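Local coordinates for protein Serpin48 (Tenebrio molitor, PDB 3OZQ) that inhibits the serine protease SPE with high specificity in the innate immunity of the insect, as a member of the serpin family, at residues S37-A42 and K363-F368; V163-A168 and S311-K316; N265-K270 and Q349-H354. One frame throughout, in Å; residues are numbered along the deposited sequence.

Interaction 1: residues S37-A42 and K363-F368; sequences SPFSAA and KGMILF
This contact belongs to what corresponds to the shutter region of the serpin fold, where Ser37, the N-cap of helix 38-50, meets the main chain of Leu367 at a bulge in strand 365-372. Ser37 holds OG anti to its own backbone N (chi1 -178°), and from there the hydroxyl works in two directions. It donates to Leu367 O over 2.7 Å between Ser37 OG and Leu367 O, coming in almost head-on with a C=O...donor angle of 170°. The same OG accepts from Ser40 N at 3.0 Å, the capping bond that closes the first turn of the helix. An alanine in place of Ser37 would probably leave Leu367 O without its donor and the N-H of Ser40 without its cap, so the helix start would be less firmly tied to the strand. The CB of Ser37 also rests 3.9 Å from CE1 of Phe368.

Two residues on, a water bridges the backbones: it accepts from Phe39 N at 3.0 Å and donates to Ile366 O at 2.6 Å. Beside it Met365 makes a Met-aromatic contact. Its chain is straight until chi3, which bends (64°) and brings the methyl over one face of the Phe39 ring, CE lying 3.5 Å from Phe39 CE2. The sulfur stands obliquely, with SD 4.6 Å from the centroid of the Phe39 ring.

Leu367 and Phe368 both bond to Ile360 on the adjacent strand, forming a classic bulge. Asn16 of helix 10-29 holds the backbone at Gly364 and Ile366, while Val15 and, from helix 70-83, Val80 and Leu81 pack on Phe39. Strand 163-174 meets the Phe368 ring through Leu169 and Phe171.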
loop_
_atom_site.group_PDB
_atom_site.type_symbol
_atom_site.label_atom_id
_atom_site.label_comp_id
_atom_site.label_asym_id
_atom_site.label_seq_id
_atom_site.Cartn_x
_atom_site.Cartn_y
_atom_site.Cartn_z
ATOM N N SER A 37 -0.392 -0.524 1.655
ATOM C CA SER A 37 0.809 -0.200 0.900
ATOM C C SER A 37 2.048 -0.417 1.755
ATOM O O SER A 37 2.504 0.495 2.455
ATOM C CB SER A 37 0.795 1.237 0.409
ATOM O OG SER A 37 1.969 1.479 -0.358
ATOM N N PRO A 38 2.594 -1.637 1.716
ATOM C CA PRO A 38 3.864 -1.845 2.428
ATOM C C PRO A 38 4.951 -0.895 1.917
ATOM O O PRO A 38 5.747 -0.350 2.708
ATOM C CB PRO A 38 4.191 -3.308 2.131
ATOM C CG PRO A 38 2.815 -3.943 1.885
ATOM C CD PRO A 38 2.061 -2.880 1.133
ATOM N N PHE A 39 4.969 -0.662 0.610
ATOM C CA PHE A 39 5.952 0.254 0.029
ATOM C C PHE A 39 5.902 1.636 0.675
ATOM O O PHE A 39 6.914 2.142 1.165
ATOM C CB PHE A 39 5.733 0.410 -1.477
ATOM C CG PHE A 39 6.343 1.662 -2.037
ATOM C CD1 PHE A 39 5.570 2.792 -2.248
ATOM C CD2 PHE A 39 7.698 1.717 -2.323
ATOM C CE1 PHE A 39 6.136 3.956 -2.733
ATOM C CE2 PHE A 39 8.265 2.869 -2.821
ATOM C CZ PHE A 39 7.480 3.988 -3.033
ATOM N N SER A 40 4.720 2.257 0.678
ATOM C CA SER A 40 4.611 3.625 1.175
ATOM C C SER A 40 4.980 3.715 2.666
ATOM O O SER A 40 5.728 4.609 3.094
ATOM C CB SER A 40 3.208 4.182 0.896
ATOM O OG SER A 40 3.201 5.599 0.906
ATOM N N ALA A 41 4.454 2.782 3.454
ATOM C CA ALA A 41 4.797 2.711 4.859
ATOM C C ALA A 41 6.322 2.629 4.986
ATOM O O ALA A 41 6.928 3.282 5.846
ATOM C CB ALA A 41 4.129 1.505 5.504
ATOM N N ALA A 42 6.936 1.827 4.121
ATOM C CA ALA A 42 8.379 1.614 4.153
ATOM C C ALA A 42 9.149 2.910 3.920
ATOM O O ALA A 42 10.132 3.178 4.598
ATOM C CB ALA A 42 8.796 0.552 3.137
ATOM N N LYS A 363 6.814 -1.005 -12.394
ATOM C CA LYS A 363 8.210 -1.266 -12.717
ATOM C C LYS A 363 8.779 -2.356 -11.817
ATOM O O LYS A 363 9.855 -2.196 -11.221
ATOM C CB LYS A 363 9.017 0.034 -12.606
ATOM C CG LYS A 363 8.293 1.199 -13.276
ATOM C CD LYS A 363 9.157 2.437 -13.432
ATOM C CE LYS A 363 8.405 3.508 -14.227
ATOM N NZ LYS A 363 9.238 4.715 -14.518
ATOM N N GLY A 364 8.038 -3.458 -11.715
ATOM C CA GLY A 364 8.452 -4.614 -10.935
ATOM C C GLY A 364 8.270 -4.437 -9.432
ATOM O O GLY A 364 8.457 -5.373 -8.654
ATOM N N MET A 365 7.896 -3.241 -9.008
ATOM C CA MET A 365 7.705 -3.027 -7.578
ATOM C C MET A 365 6.236 -3.004 -7.149
ATOM O O MET A 365 5.428 -2.251 -7.696
ATOM C CB MET A 365 8.386 -1.747 -7.134
ATOM C CG MET A 365 8.485 -1.627 -5.626
ATOM S SD MET A 365 9.288 -0.101 -5.180
ATOM C CE MET A 365 8.129 1.099 -5.814
ATOM N N ILE A 366 5.908 -3.832 -6.163
ATOM C CA ILE A 366 4.572 -3.829 -5.565
ATOM C C ILE A 366 4.287 -2.539 -4.784
ATOM O O ILE A 366 5.009 -2.193 -3.852
ATOM C CB ILE A 366 4.370 -5.049 -4.656
ATOM C CG1 ILE A 366 4.481 -6.333 -5.482
ATOM C CG2 ILE A 366 2.990 -4.988 -3.952
ATOM C CD1 ILE A 366 4.376 -7.602 -4.672
ATOM N N LEU A 367 3.230 -1.836 -5.180
ATOM C CA LEU A 367 2.809 -0.588 -4.555
ATOM C C LEU A 367 1.663 -0.766 -3.549
ATOM O O LEU A 367 1.622 -0.106 -2.513
ATOM C CB LEU A 367 2.373 0.407 -5.628
ATOM C CG LEU A 367 3.410 1.455 -6.026
ATOM C CD1 LEU A 367 4.682 0.783 -6.529
ATOM C CD2 LEU A 367 2.849 2.439 -7.039
ATOM N N PHE A 368 0.732 -1.650 -3.883
ATOM C CA PHE A 368 -0.440 -1.918 -3.060
ATOM C C PHE A 368 -0.722 -3.408 -3.112
ATOM O O PHE A 368 -0.461 -4.052 -4.120
ATOM C CB PHE A 368 -1.670 -1.211 -3.625
ATOM C CG PHE A 368 -1.745 0.255 -3.311
ATOM C CD1 PHE A 368 -2.235 0.689 -2.087
ATOM C CD2 PHE A 368 -1.371 1.201 -4.251
ATOM C CE1 PHE A 368 -2.342 2.042 -1.797
ATOM C CE2 PHE A 368 -1.467 2.564 -3.966
ATOM C CZ PHE A 368 -1.960 2.978 -2.738
HETATM O O HOH W 1 4.352 -2.822 -1.364
#

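Interaction 2: residues V163-A168 and S311-K316; sequences VVLINA and SNIVQK
Val163-Ala168 and Ser311-Lys316 run side by side as parallel strands, 4.6 Å between axes at closest and 9° apart in direction, in register from Val164 opposite Asn312 to Ala168 opposite Lys316. Along the middle of the ladder Leu165 N donates to Asn312 O at 3.0 Å, Leu165 O accepts from Val314 N, and Asn167 N and O bond to Val314 O and Lys316 N. At the start Val163 O takes two donors, Ser311 N at 2.7 Å and, weakly, Asn312 N.

Leu165, Asn167, Ile313 and Gln315 occupy the face turned to helix 38-50. Leu165 and Ile313 point the same way, Leu165 CB lying 3.8 Å from Ile313 CG2. Asn167, with CG anti to its backbone N (chi1 -178°), lies alongside Gln315, and its OD1 bonds to Ser40 OG of that helix. On the other face the CD1 of Ile166 comes 4.4 Å from Val314 CB, and Met136 and Val140 of helix 129-143 cover Val164, Ile166 and Ala168.

The backbone bonds carry the ladder, and the side chains add both apolar packing, Leu165 on Ile313, and a buried polar pair, Asn167 beside Gln315. In the central sheet of a serpin these two strands separate to admit the cleaved reactive loop; here they are closed directly on each other, consistent with a loop not inserted at this level.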
loop_
_atom_site.group_PDB
_atom_site.type_symbol
_atom_site.label_atom_id
_atom_site.label_comp_id
_atom_site.label_asym_id
_atom_site.label_seq_id
_atom_site.Cartn_x
_atom_site.Cartn_y
_atom_site.Cartn_z
ATOM N N VAL A 163 5.592 11.299 18.854
ATOM C CA VAL A 163 5.707 11.354 17.391
ATOM C C VAL A 163 4.639 10.514 16.711
ATOM O O VAL A 163 4.435 9.337 17.056
ATOM C CB VAL A 163 7.082 10.876 16.885
ATOM C CG1 VAL A 163 7.107 10.851 15.347
ATOM C CG2 VAL A 163 8.192 11.767 17.430
ATOM N N VAL A 164 3.964 11.119 15.736
ATOM C CA VAL A 164 2.950 10.422 14.975
ATOM C C VAL A 164 3.333 10.428 13.504
ATOM O O VAL A 164 3.588 11.491 12.934
ATOM C CB VAL A 164 1.566 11.079 15.147
ATOM C CG1 VAL A 164 0.537 10.398 14.244
ATOM C CG2 VAL A 164 1.144 11.015 16.610
ATOM N N LEU A 165 3.390 9.234 12.915
ATOM C CA LEU A 165 3.560 9.059 11.464
ATOM C C LEU A 165 2.203 8.937 10.802
ATOM O O LEU A 165 1.427 8.042 11.124
ATOM C CB LEU A 165 4.348 7.788 11.136
ATOM C CG LEU A 165 5.724 7.456 11.720
ATOM C CD1 LEU A 165 6.656 6.906 10.655
ATOM C CD2 LEU A 165 6.369 8.592 12.499
ATOM N N ILE A 166 1.931 9.833 9.868
ATOM C CA ILE A 166 0.702 9.795 9.091
ATOM C C ILE A 166 1.046 9.401 7.659
ATOM O O ILE A 166 2.008 9.924 7.098
ATOM C CB ILE A 166 0.065 11.180 9.036
ATOM C CG1 ILE A 166 -0.559 11.513 10.386
ATOM C CG2 ILE A 166 -0.970 11.228 7.949
ATOM C CD1 ILE A 166 -1.211 10.330 11.048
ATOM N N ASN A 167 0.261 8.497 7.080
ATOM C CA ASN A 167 0.549 7.934 5.742
ATOM C C ASN A 167 -0.725 7.655 4.954
ATOM O O ASN A 167 -1.290 6.581 5.054
ATOM C CB ASN A 167 1.339 6.638 5.914
ATOM C CG ASN A 167 1.738 5.987 4.599
ATOM O OD1 ASN A 167 1.732 6.610 3.538
ATOM N ND2 ASN A 167 2.130 4.727 4.683
ATOM N N ALA A 168 -1.174 8.635 4.184
ATOM C CA ALA A 168 -2.402 8.522 3.421
ATOM C C ALA A 168 -2.041 8.470 1.954
ATOM O O ALA A 168 -1.194 9.236 1.497
ATOM C CB ALA A 168 -3.282 9.698 3.666
ATOM N N SER A 311 4.937 7.234 18.591
ATOM C CA SER A 311 3.732 6.924 19.352
ATOM C C SER A 311 2.693 6.179 18.511
ATOM O O SER A 311 2.035 5.258 18.991
ATOM C CB SER A 311 3.128 8.207 19.916
ATOM O OG SER A 311 4.073 8.915 20.686
ATOM N N ASN A 312 2.522 6.607 17.267
ATOM C CA ASN A 312 1.564 5.951 16.380
ATOM C C ASN A 312 2.056 5.957 14.942
ATOM O O ASN A 312 2.802 6.850 14.551
ATOM C CB ASN A 312 0.193 6.627 16.456
ATOM C CG ASN A 312 -0.270 6.837 17.884
ATOM O OD1 ASN A 312 0.243 7.697 18.581
ATOM N ND2 ASN A 312 -1.220 6.030 18.329
ATOM N N ILE A 313 1.636 4.953 14.166
ATOM C CA ILE A 313 1.882 4.939 12.732
ATOM C C ILE A 313 0.606 4.507 12.024
ATOM O O ILE A 313 0.159 3.382 12.169
ATOM C CB ILE A 313 3.015 3.967 12.330
ATOM C CG1 ILE A 313 4.255 4.193 13.196
ATOM C CG2 ILE A 313 3.361 4.151 10.858
ATOM C CD1 ILE A 313 5.368 3.169 12.911
ATOM N N VAL A 314 0.021 5.414 11.267
ATOM C CA VAL A 314 -1.307 5.194 10.743
ATOM C C VAL A 314 -1.325 5.370 9.235
ATOM O O VAL A 314 -1.010 6.446 8.717
ATOM C CB VAL A 314 -2.349 6.138 11.426
ATOM C CG1 VAL A 314 -3.762 5.809 10.939
ATOM C CG2 VAL A 314 -2.284 5.963 12.918
ATOM N N GLN A 315 -1.633 4.287 8.539
ATOM C CA GLN A 315 -1.843 4.356 7.094
ATOM C C GLN A 315 -3.316 4.309 6.757
ATOM O O GLN A 315 -4.059 3.505 7.301
ATOM C CB GLN A 315 -1.112 3.225 6.384
ATOM C CG GLN A 315 -1.204 3.300 4.868
ATOM C CD GLN A 315 -0.434 2.194 4.194
ATOM O OE1 GLN A 315 0.750 2.352 3.895
ATOM N NE2 GLN A 315 -1.099 1.066 3.940
ATOM N N LYS A 316 -3.735 5.162 5.841
ATOM C CA LYS A 316 -5.077 5.059 5.299
ATOM C C LYS A 316 -5.017 5.183 3.801
ATOM O O LYS A 316 -4.304 6.032 3.273
ATOM C CB LYS A 316 -5.986 6.148 5.872
ATOM C CG LYS A 316 -7.456 5.927 5.570
ATOM C CD LYS A 316 -8.299 6.856 6.431
ATOM C CE LYS A 316 -9.781 6.478 6.349
ATOM N NZ LYS A 316 -10.620 7.215 7.340
#

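Interaction 3: residues N265-K270 and Q349-H354; sequences NVALPK and QFIVDH
Three backbone hydrogen bonds zip Asn265-Ala267 to Phe350-Val352. Val352 N gives the shortest, 2.8 Å to Ala267 O. Phe350 N reaches Asn265 O at 2.9 Å, nearly straight in line with that carbonyl, its C=O...donor angle 173°. Between them Ala267 N donates to Phe350 O at 3.0 Å, and this oxygen also takes a CA-H...O contact from Val266 CA. Asn265 is held from the opposite flank too, its OD1 accepting from Glu206 N.

The pairing stops at Pro269, which has no N-H to continue it. Its ring crosses the Val352 side chain at about a right angle, with Pro269 CD 3.9 Å from Val352 CB; Pro269 CD also lies 3.2 Å from the backbone Val352 O. Val352 is the centre of an inverse gamma turn, so the chain bends away from the sheet just there. Its CG1 is anti to the backbone N (chi1 -171°), which leaves CG2 beside that N and running along Leu268; Val352 CG2 lies 4.0 Å from Leu268 CD1. Past the turn His354 ND1 donates to Asp353 OD1 at 2.7 Å, the oxygen lying in the plane of the imidazole, and His354 NE2 is bonded to Ser237 O.

On the outer face Ala267 CB packs 3.9 Å from Ile351 CG2. The inner face carries Val266, Leu268 and Phe350, and Leu222 of strand 219-225 touches both Val266 and Phe350. Ile234 and Leu236 of the neighbouring strand 231-237 also touch the Phe350 side chain.

Two parallel strands joined in this way are a feature of the serpin sheet C, in which the strand that follows the reactive centre loop pairs with a neighbour at the sheet's edge; residues 337-345, a little upstream, are not modelled.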
loop_
_atom_site.group_PDB
_atom_site.type_symbol
_atom_site.label_atom_id
_atom_site.label_comp_id
_atom_site.label_asym_id
_atom_site.label_seq_id
_atom_site.Cartn_x
_atom_site.Cartn_y
_atom_site.Cartn_z
ATOM N N ASN A 265 -10.499 -14.583 -21.508
ATOM C CA ASN A 265 -11.666 -13.776 -21.202
ATOM C C ASN A 265 -11.633 -13.459 -19.717
ATOM O O ASN A 265 -11.281 -14.312 -18.909
ATOM C CB ASN A 265 -12.963 -14.517 -21.534
ATOM C CG ASN A 265 -13.211 -14.636 -23.031
ATOM O OD1 ASN A 265 -12.675 -13.872 -23.832
ATOM N ND2 ASN A 265 -14.035 -15.599 -23.409
ATOM N N VAL A 266 -12.008 -12.243 -19.351
ATOM C CA VAL A 266 -11.941 -11.849 -17.956
ATOM C C VAL A 266 -13.271 -11.349 -17.426
ATOM O O VAL A 266 -13.938 -10.527 -18.052
ATOM C CB VAL A 266 -10.879 -10.756 -17.722
ATOM C CG1 VAL A 266 -9.567 -11.129 -18.414
ATOM C CG2 VAL A 266 -11.390 -9.432 -18.233
ATOM N N ALA A 267 -13.644 -11.845 -16.256
ATOM C CA ALA A 267 -14.816 -11.342 -15.553
ATOM C C ALA A 267 -14.358 -10.805 -14.211
ATOM O O ALA A 267 -14.010 -11.580 -13.318
ATOM C CB ALA A 267 -15.844 -12.443 -15.347
ATOM N N LEU A 268 -14.367 -9.483 -14.080
ATOM C CA LEU A 268 -13.855 -8.829 -12.880
ATOM C C LEU A 268 -14.922 -7.942 -12.307
ATOM O O LEU A 268 -15.364 -7.014 -12.967
ATOM C CB LEU A 268 -12.640 -7.967 -13.227
ATOM C CG LEU A 268 -11.965 -7.266 -12.042
ATOM C CD1 LEU A 268 -11.199 -8.294 -11.233
ATOM C CD2 LEU A 268 -11.047 -6.167 -12.548
ATOM N N PRO A 269 -15.334 -8.217 -11.066
ATOM C CA PRO A 269 -16.277 -7.353 -10.360
ATOM C C PRO A 269 -15.692 -5.963 -10.189
ATOM O O PRO A 269 -14.465 -5.804 -10.049
ATOM C CB PRO A 269 -16.390 -8.001 -8.974
ATOM C CG PRO A 269 -15.848 -9.385 -9.128
ATOM C CD PRO A 269 -14.831 -9.313 -10.222
ATOM N N LYS A 270 -16.541 -4.947 -10.167
ATOM C CA LYS A 270 -16.032 -3.672 -9.689
ATOM C C LYS A 270 -15.929 -3.723 -8.168
ATOM O O LYS A 270 -16.677 -4.434 -7.502
ATOM C CB LYS A 270 -16.867 -2.495 -10.190
ATOM C CG LYS A 270 -18.342 -2.555 -9.865
ATOM C CD LYS A 270 -19.055 -1.394 -10.534
ATOM C CE LYS A 270 -18.648 -1.290 -11.990
ATOM N NZ LYS A 270 -18.940 0.072 -12.516
ATOM N N GLN A 349 -10.148 -18.976 -19.442
ATOM C CA GLN A 349 -11.153 -18.308 -18.622
ATOM C C GLN A 349 -10.563 -17.757 -17.312
ATOM O O GLN A 349 -9.929 -18.483 -16.540
ATOM C CB GLN A 349 -12.291 -19.274 -18.294
ATOM C CG GLN A 349 -12.956 -19.906 -19.524
ATOM C CD GLN A 349 -14.368 -19.407 -19.713
ATOM O OE1 GLN A 349 -15.296 -19.865 -19.039
ATOM N NE2 GLN A 349 -14.542 -18.447 -20.618
ATOM N N PHE A 350 -10.773 -16.473 -17.064
ATOM C CA PHE A 350 -10.379 -15.887 -15.783
ATOM C C PHE A 350 -11.584 -15.174 -15.193
ATOM O O PHE A 350 -11.771 -13.970 -15.373
ATOM C CB PHE A 350 -9.197 -14.939 -15.941
ATOM C CG PHE A 350 -8.505 -14.602 -14.637
ATOM C CD1 PHE A 350 -7.523 -15.439 -14.108
ATOM C CD2 PHE A 350 -8.828 -13.452 -13.949
ATOM C CE1 PHE A 350 -6.880 -15.124 -12.892
ATOM C CE2 PHE A 350 -8.182 -13.120 -12.732
ATOM C CZ PHE A 350 -7.216 -13.964 -12.209
ATOM N N ILE A 351 -12.412 -15.951 -14.507
ATOM C CA ILE A 351 -13.658 -15.457 -13.945
ATOM C C ILE A 351 -13.478 -15.260 -12.457
ATOM O O ILE A 351 -13.381 -16.222 -11.686
ATOM C CB ILE A 351 -14.838 -16.432 -14.253
ATOM C CG1 ILE A 351 -14.979 -16.603 -15.769
ATOM C CG2 ILE A 351 -16.152 -15.951 -13.612
ATOM C CD1 ILE A 351 -15.708 -17.877 -16.182
ATOM N N VAL A 352 -13.399 -13.992 -12.061
ATOM C CA VAL A 352 -13.148 -13.633 -10.677
ATOM C C VAL A 352 -14.475 -13.541 -9.931
ATOM O O VAL A 352 -15.083 -12.476 -9.844
ATOM C CB VAL A 352 -12.364 -12.306 -10.585
ATOM C CG1 VAL A 352 -11.924 -12.049 -9.151
ATOM C CG2 VAL A 352 -11.151 -12.323 -11.537
ATOM N N ASP A 353 -14.916 -14.671 -9.384
ATOM C CA ASP A 353 -16.287 -14.808 -8.891
ATOM C C ASP A 353 -16.294 -15.469 -7.534
ATOM O O ASP A 353 -17.290 -16.055 -7.114
ATOM C CB ASP A 353 -17.142 -15.607 -9.886
ATOM C CG ASP A 353 -16.843 -17.101 -9.856
ATOM O OD1 ASP A 353 -15.772 -17.499 -9.351
ATOM O OD2 ASP A 353 -17.685 -17.887 -10.355
ATOM N N HIS A 354 -15.148 -15.377 -6.867
ATOM C CA HIS A 354 -14.966 -15.797 -5.485
ATOM C C HIS A 354 -13.750 -15.019 -4.955
ATOM O O HIS A 354 -13.077 -14.346 -5.733
ATOM C CB HIS A 354 -14.773 -17.317 -5.382
ATOM C CG HIS A 354 -13.658 -17.852 -6.228
ATOM N ND1 HIS A 354 -13.755 -17.980 -7.597
ATOM C CD2 HIS A 354 -12.434 -18.323 -5.894
ATOM C CE1 HIS A 354 -12.635 -18.492 -8.071
ATOM N NE2 HIS A 354 -11.816 -18.710 -7.058
#

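From the N terminus, the chain passes 37-42 first and meets 363-368 only near its end, so interaction 1 closes a loop of some 320 residues that encloses the other two contacts. Within it, interaction 2 opens at 163-168, interaction 3 at 265-270, then 311-316 closes the former and 349-354 the latter: these two cross. They lie on opposite sides of the chain's centre, about 35 Å apart between centres, yet strands 260-278 and 310-321 are neighbours and link them. Interactions 1 and 2 touch directly through the probable hydrogen bond of Ser40 OG with Asn167 OD1, joining helix 38-50 to the central sheet; interaction 3 stands apart at the far end.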